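Local coordinates for protein cytosine-specific methyltransferase (Escherichia coli O157:H7 EDL933, PDB 3G7U) that probably methylates cytosine in DNA at carbon 5, with S-adenosyl-L-methionine as methyl donor, and is encoded within a prophage, at residues Ser55-Asn58 and Ala59-Lys63; Gln233-Arg236 and Asn237-Asp240. All coordinates share one frame; numbering follows the deposited sequence.

Interaction 1: residues Ser55-Asn58 and Ala59-Lys63; sequences SLLN and AEIIK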
loop_
_atom_site.group_PDB
_atom_site.type_symbol
_atom_site.label_atom_id
_atom_site.label_comp_id
_atom_site.label_asym_id
_atom_site.label_seq_id
_atom_site.Cartn_x
_atom_site.Cartn_y
_atom_site.Cartn_z
ATOM N N SER A 55 -9.184 14.443 -12.801
ATOM C CA SER A 55 -9.249 15.550 -13.771
ATOM C C SER A 55 -10.562 16.359 -13.732
ATOM O O SER A 55 -10.613 17.508 -14.211
ATOM C CB SER A 55 -8.972 15.066 -15.194
ATOM O OG SER A 55 -10.105 14.454 -15.768
ATOM N N LEU A 56 -11.588 15.753 -13.153
ATOM C CA LEU A 56 -12.937 16.333 -13.045
ATOM C C LEU A 56 -13.130 17.002 -11.675
ATOM O O LEU A 56 -14.246 17.418 -11.331
ATOM C CB LEU A 56 -13.986 15.238 -13.263
ATOM C CG LEU A 56 -14.005 14.580 -14.668
ATOM C CD1 LEU A 56 -15.168 13.630 -14.755
ATOM C CD2 LEU A 56 -14.140 15.669 -15.734
ATOM N N LEU A 57 -12.044 17.075 -10.891
ATOM C CA LEU A 57 -12.065 17.651 -9.531
ATOM C C LEU A 57 -11.312 18.973 -9.474
ATOM O O LEU A 57 -10.358 19.210 -10.220
ATOM C CB LEU A 57 -11.505 16.680 -8.458
ATOM C CG LEU A 57 -12.191 15.305 -8.356
ATOM C CD1 LEU A 57 -11.523 14.474 -7.255
ATOM C CD2 LEU A 57 -13.748 15.381 -8.155
ATOM N N ASN A 58 -11.751 19.828 -8.549
ATOM C CA ASN A 58 -11.018 21.012 -8.160
ATOM C C ASN A 58 -11.330 21.279 -6.690
ATOM O O ASN A 58 -12.133 20.554 -6.078
ATOM C CB ASN A 58 -11.357 22.214 -9.048
ATOM C CG ASN A 58 -12.816 22.606 -8.968
ATOM O OD1 ASN A 58 -13.419 22.559 -7.895
ATOM N ND2 ASN A 58 -13.401 22.948 -10.111
ATOM N N ALA A 59 -10.673 22.281 -6.100
ATOM C CA ALA A 59 -10.823 22.542 -4.681
ATOM C C ALA A 59 -12.271 22.820 -4.288
ATOM O O ALA A 59 -12.726 22.364 -3.241
ATOM C CB ALA A 59 -9.914 23.756 -4.289
ATOM N N GLU A 60 -12.992 23.571 -5.112
ATOM C CA GLU A 60 -14.388 23.929 -4.760
ATOM C C GLU A 60 -15.315 22.715 -4.813
ATOM O O GLU A 60 -16.209 22.562 -3.980
ATOM C CB GLU A 60 -14.931 25.037 -5.677
ATOM C CG GLU A 60 -14.627 26.451 -5.183
ATOM C CD GLU A 60 -15.161 26.733 -3.755
ATOM O OE1 GLU A 60 -16.350 26.466 -3.459
ATOM O OE2 GLU A 60 -14.377 27.234 -2.924
ATOM N N ILE A 61 -15.084 21.847 -5.792
ATOM C CA ILE A 61 -15.906 20.639 -5.934
ATOM C C ILE A 61 -15.659 19.776 -4.705
ATOM O O ILE A 61 -16.602 19.268 -4.050
ATOM C CB ILE A 61 -15.548 19.904 -7.256
ATOM C CG1 ILE A 61 -16.098 20.730 -8.418
ATOM C CG2 ILE A 61 -16.167 18.518 -7.324
ATOM C CD1 ILE A 61 -15.702 20.202 -9.758
ATOM N N ILE A 62 -14.381 19.620 -4.379
ATOM C CA ILE A 62 -14.015 18.827 -3.185
ATOM C C ILE A 62 -14.584 19.358 -1.869
ATOM O O ILE A 62 -15.090 18.590 -1.043
ATOM C CB ILE A 62 -12.476 18.593 -3.113
ATOM C CG1 ILE A 62 -12.106 17.589 -4.209
ATOM C CG2 ILE A 62 -12.103 18.031 -1.754
ATOM C CD1 ILE A 62 -10.608 17.502 -4.552
ATOM N N LYS A 63 -14.527 20.674 -1.670
ATOM C CA LYS A 63 -15.156 21.275 -0.475
ATOM C C LYS A 63 -16.678 21.051 -0.474
ATOM O O LYS A 63 -17.270 20.815 0.588
ATOM C CB LYS A 63 -14.826 22.777 -0.388
ATOM C CG LYS A 63 -13.357 23.096 -0.096
ATOM C CD LYS A 63 -13.018 24.530 -0.578
ATOM C CE LYS A 63 -11.599 24.935 -0.209
ATOM N NZ LYS A 63 -11.245 26.245 -0.855
#

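Interaction 2: residues Gln233-Arg236 and Asn237-Asp240; sequences QIPR and NVGD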
loop_
_atom_site.group_PDB
_atom_site.type_symbol
_atom_site.label_atom_id
_atom_site.label_comp_id
_atom_site.label_asym_id
_atom_site.label_seq_id
_atom_site.Cartn_x
_atom_site.Cartn_y
_atom_site.Cartn_z
ATOM N N GLN A 233 -3.165 -3.317 16.023
ATOM C CA GLN A 233 -2.926 -1.936 15.608
ATOM C C GLN A 233 -3.967 -1.504 14.571
ATOM O O GLN A 233 -3.630 -1.045 13.453
ATOM C CB GLN A 233 -1.498 -1.728 15.131
ATOM C CG GLN A 233 -0.462 -1.901 16.253
ATOM C CD GLN A 233 0.962 -1.689 15.782
ATOM O OE1 GLN A 233 1.199 -1.082 14.729
ATOM N NE2 GLN A 233 1.931 -2.192 16.563
ATOM N N ILE A 234 -5.229 -1.706 14.948
ATOM C CA ILE A 234 -6.369 -1.288 14.136
ATOM C C ILE A 234 -6.702 0.165 14.514
ATOM O O ILE A 234 -7.122 0.403 15.650
ATOM C CB ILE A 234 -7.623 -2.160 14.405
ATOM C CG1 ILE A 234 -7.316 -3.681 14.305
ATOM C CG2 ILE A 234 -8.762 -1.729 13.483
ATOM C CD1 ILE A 234 -8.487 -4.577 14.571
ATOM N N PRO A 235 -6.518 1.137 13.587
ATOM C CA PRO A 235 -6.867 2.531 13.917
ATOM C C PRO A 235 -8.340 2.701 14.206
ATOM O O PRO A 235 -9.171 1.874 13.787
ATOM C CB PRO A 235 -6.442 3.312 12.661
ATOM C CG PRO A 235 -5.429 2.406 12.003
ATOM C CD PRO A 235 -5.979 1.045 12.216
ATOM N N ARG A 236 -8.667 3.746 14.966
ATOM C CA ARG A 236 -10.048 4.023 15.338
ATOM C C ARG A 236 -10.872 4.164 14.065
ATOM O O ARG A 236 -10.420 4.786 13.087
ATOM C CB ARG A 236 -10.125 5.305 16.192
ATOM C CG ARG A 236 -11.518 5.694 16.714
ATOM C CD ARG A 236 -11.440 6.937 17.626
ATOM N NE ARG A 236 -10.478 7.906 17.093
ATOM C CZ ARG A 236 -10.777 8.932 16.293
ATOM N NH1 ARG A 236 -9.801 9.727 15.860
ATOM N NH2 ARG A 236 -12.040 9.178 15.933
ATOM N N ASN A 237 -12.030 3.501 14.060
ATOM C CA ASN A 237 -13.020 3.566 12.965
ATOM C C ASN A 237 -12.625 2.826 11.668
ATOM O O ASN A 237 -13.344 2.866 10.671
ATOM C CB ASN A 237 -13.404 5.008 12.652
ATOM C CG ASN A 237 -14.136 5.672 13.801
ATOM O OD1 ASN A 237 -15.064 5.103 14.367
ATOM N ND2 ASN A 237 -13.707 6.872 14.153
ATOM N N VAL A 238 -11.503 2.119 11.711
ATOM C CA VAL A 238 -10.990 1.418 10.528
ATOM C C VAL A 238 -11.281 -0.066 10.691
ATOM O O VAL A 238 -11.288 -0.572 11.809
ATOM C CB VAL A 238 -9.476 1.720 10.391
ATOM C CG1 VAL A 238 -8.762 0.779 9.408
ATOM C CG2 VAL A 238 -9.292 3.226 10.020
ATOM N N GLY A 239 -11.540 -0.777 9.595
ATOM C CA GLY A 239 -11.620 -2.245 9.675
ATOM C C GLY A 239 -12.987 -2.823 9.351
ATOM O O GLY A 239 -14.014 -2.284 9.750
ATOM N N ASP A 240 -13.000 -3.929 8.621
ATOM C CA ASP A 240 -14.213 -4.671 8.344
ATOM C C ASP A 240 -14.602 -5.439 9.618
ATOM O O ASP A 240 -13.808 -6.190 10.173
ATOM C CB ASP A 240 -13.963 -5.623 7.170
ATOM C CG ASP A 240 -15.140 -6.545 6.886
ATOM O OD1 ASP A 240 -16.223 -6.042 6.517
ATOM O OD2 ASP A 240 -14.957 -7.771 6.990
#

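Interaction 1: residues Ser55-Asn58 and Ala59-Lys63
N58 turns its side chain over the start of helix 59-66, and its OD1 accepts a hydrogen bond from I61 N at 2.8 Å. The bond is nearly straight at the hydrogen (162°). A chi1 of 62° sets CG between the backbone N and the carbonyl carbon and points OD1 at the amide N-H groups of the first turn. The backbone of the same residue works beside it: N58 O receives I62 N at 3.0 Å, the first i to i+4 bond of the helix. One asparagine thus supplies both the side-chain cap and the first main-chain acceptor, a role that suits a short side chain ending in a carbonyl.

I61 crosses the amide at about a right angle. Its CG1 lies 3.3 Å from N58 OD1, while its CD1 runs on to rest 3.6 Å from N58 ND2 and also meets the backbone oxygen of L56. The other branch, CG2, reaches L57 CD2 at 4.0 Å. L57 CB in turn touches I62 CD1 at 4.1 Å, so the leucine before the cap packs against two successive isoleucines of the first turn.

E60 and K63, both exposed, form a long salt bridge one turn apart. Further out, helix 94-110 lies against this start: R105 donates to L57 O, just before the cap, and E109 accepts from A59 N, an amide that N58 OD1 does not bond. Capping by N58 and the carboxylate of E109 therefore satisfies amides at the positive end of the helix dipole, where negative charge is probably favourable. The capping does not reach every nearby amide, for N58 N is buried without a partner.

Interaction 2: residues Gln233-Arg236 and Asn237-Asp240
P235 and V238 face each other across a tight reversal of the chain, joined by one hydrogen bond and a small apolar contact. The bond runs from V238 N to P235 O at 3.1 Å, with an N-H...O angle of 154°. The donor stands well above the carbonyl plane, so the bond does not follow a lone pair.

Apolar contacts accompany this bond. V238 lies over one face of the proline ring, its CG2 3.9 Å from P235 CB and its CG1 4.0 Å from P235 CD. Helix 14-22 continues the apolar surface, with A20 touching both residues, and W333 packs on I234 and V238. A close methyl-to-carbonyl contact is separate: I234 CG2 lies 3.2 Å from V238 O.

Polar side chains occupy the turn's corners. R236 and N237 run side by side, their guanidinium and amide planes 79° apart. With CG anti to its backbone N, R236 starts out beside its carbonyl, next to N237; a bend at chi3 then brings NH2 to 3.4 Å from N237 ND2, but both are donors and form no bond.

Past the turn, G239 bonds with the backbone of N43. At its positive phi a CB would jam against the preceding carbonyl O and crowd I234 CG2, which explains the glycine. D240 caps helix 241-248, and its OD2 pairs with R335.

Residues 235-238 form a type II beta turn, with N237 third at a positive phi of 73°, which asparagine tolerates better than most residues except glycine. The turn lies in the loop leading from helix 225-231 to helix 241-248.

Both contacts are local and lie where the chain changes course, yet they serve different elements. Interaction 1 is partly buried and starts helix 59-66, on the part of the fold where helix 94-110 lies alongside; interaction 2 is a surface turn in the loop between helices 225-231 and 241-248, resting on helix 14-22. Asparagine appears in both with different duties: N58 caps through its side chain, whereas N237 contributes its backbone conformation. Two bonds cross between the segments at the helix start, with E109 adding one from outside, against a single one closing the turn. They share no segment, and their nearest atoms are about 19 Å apart, so no direct contact links them.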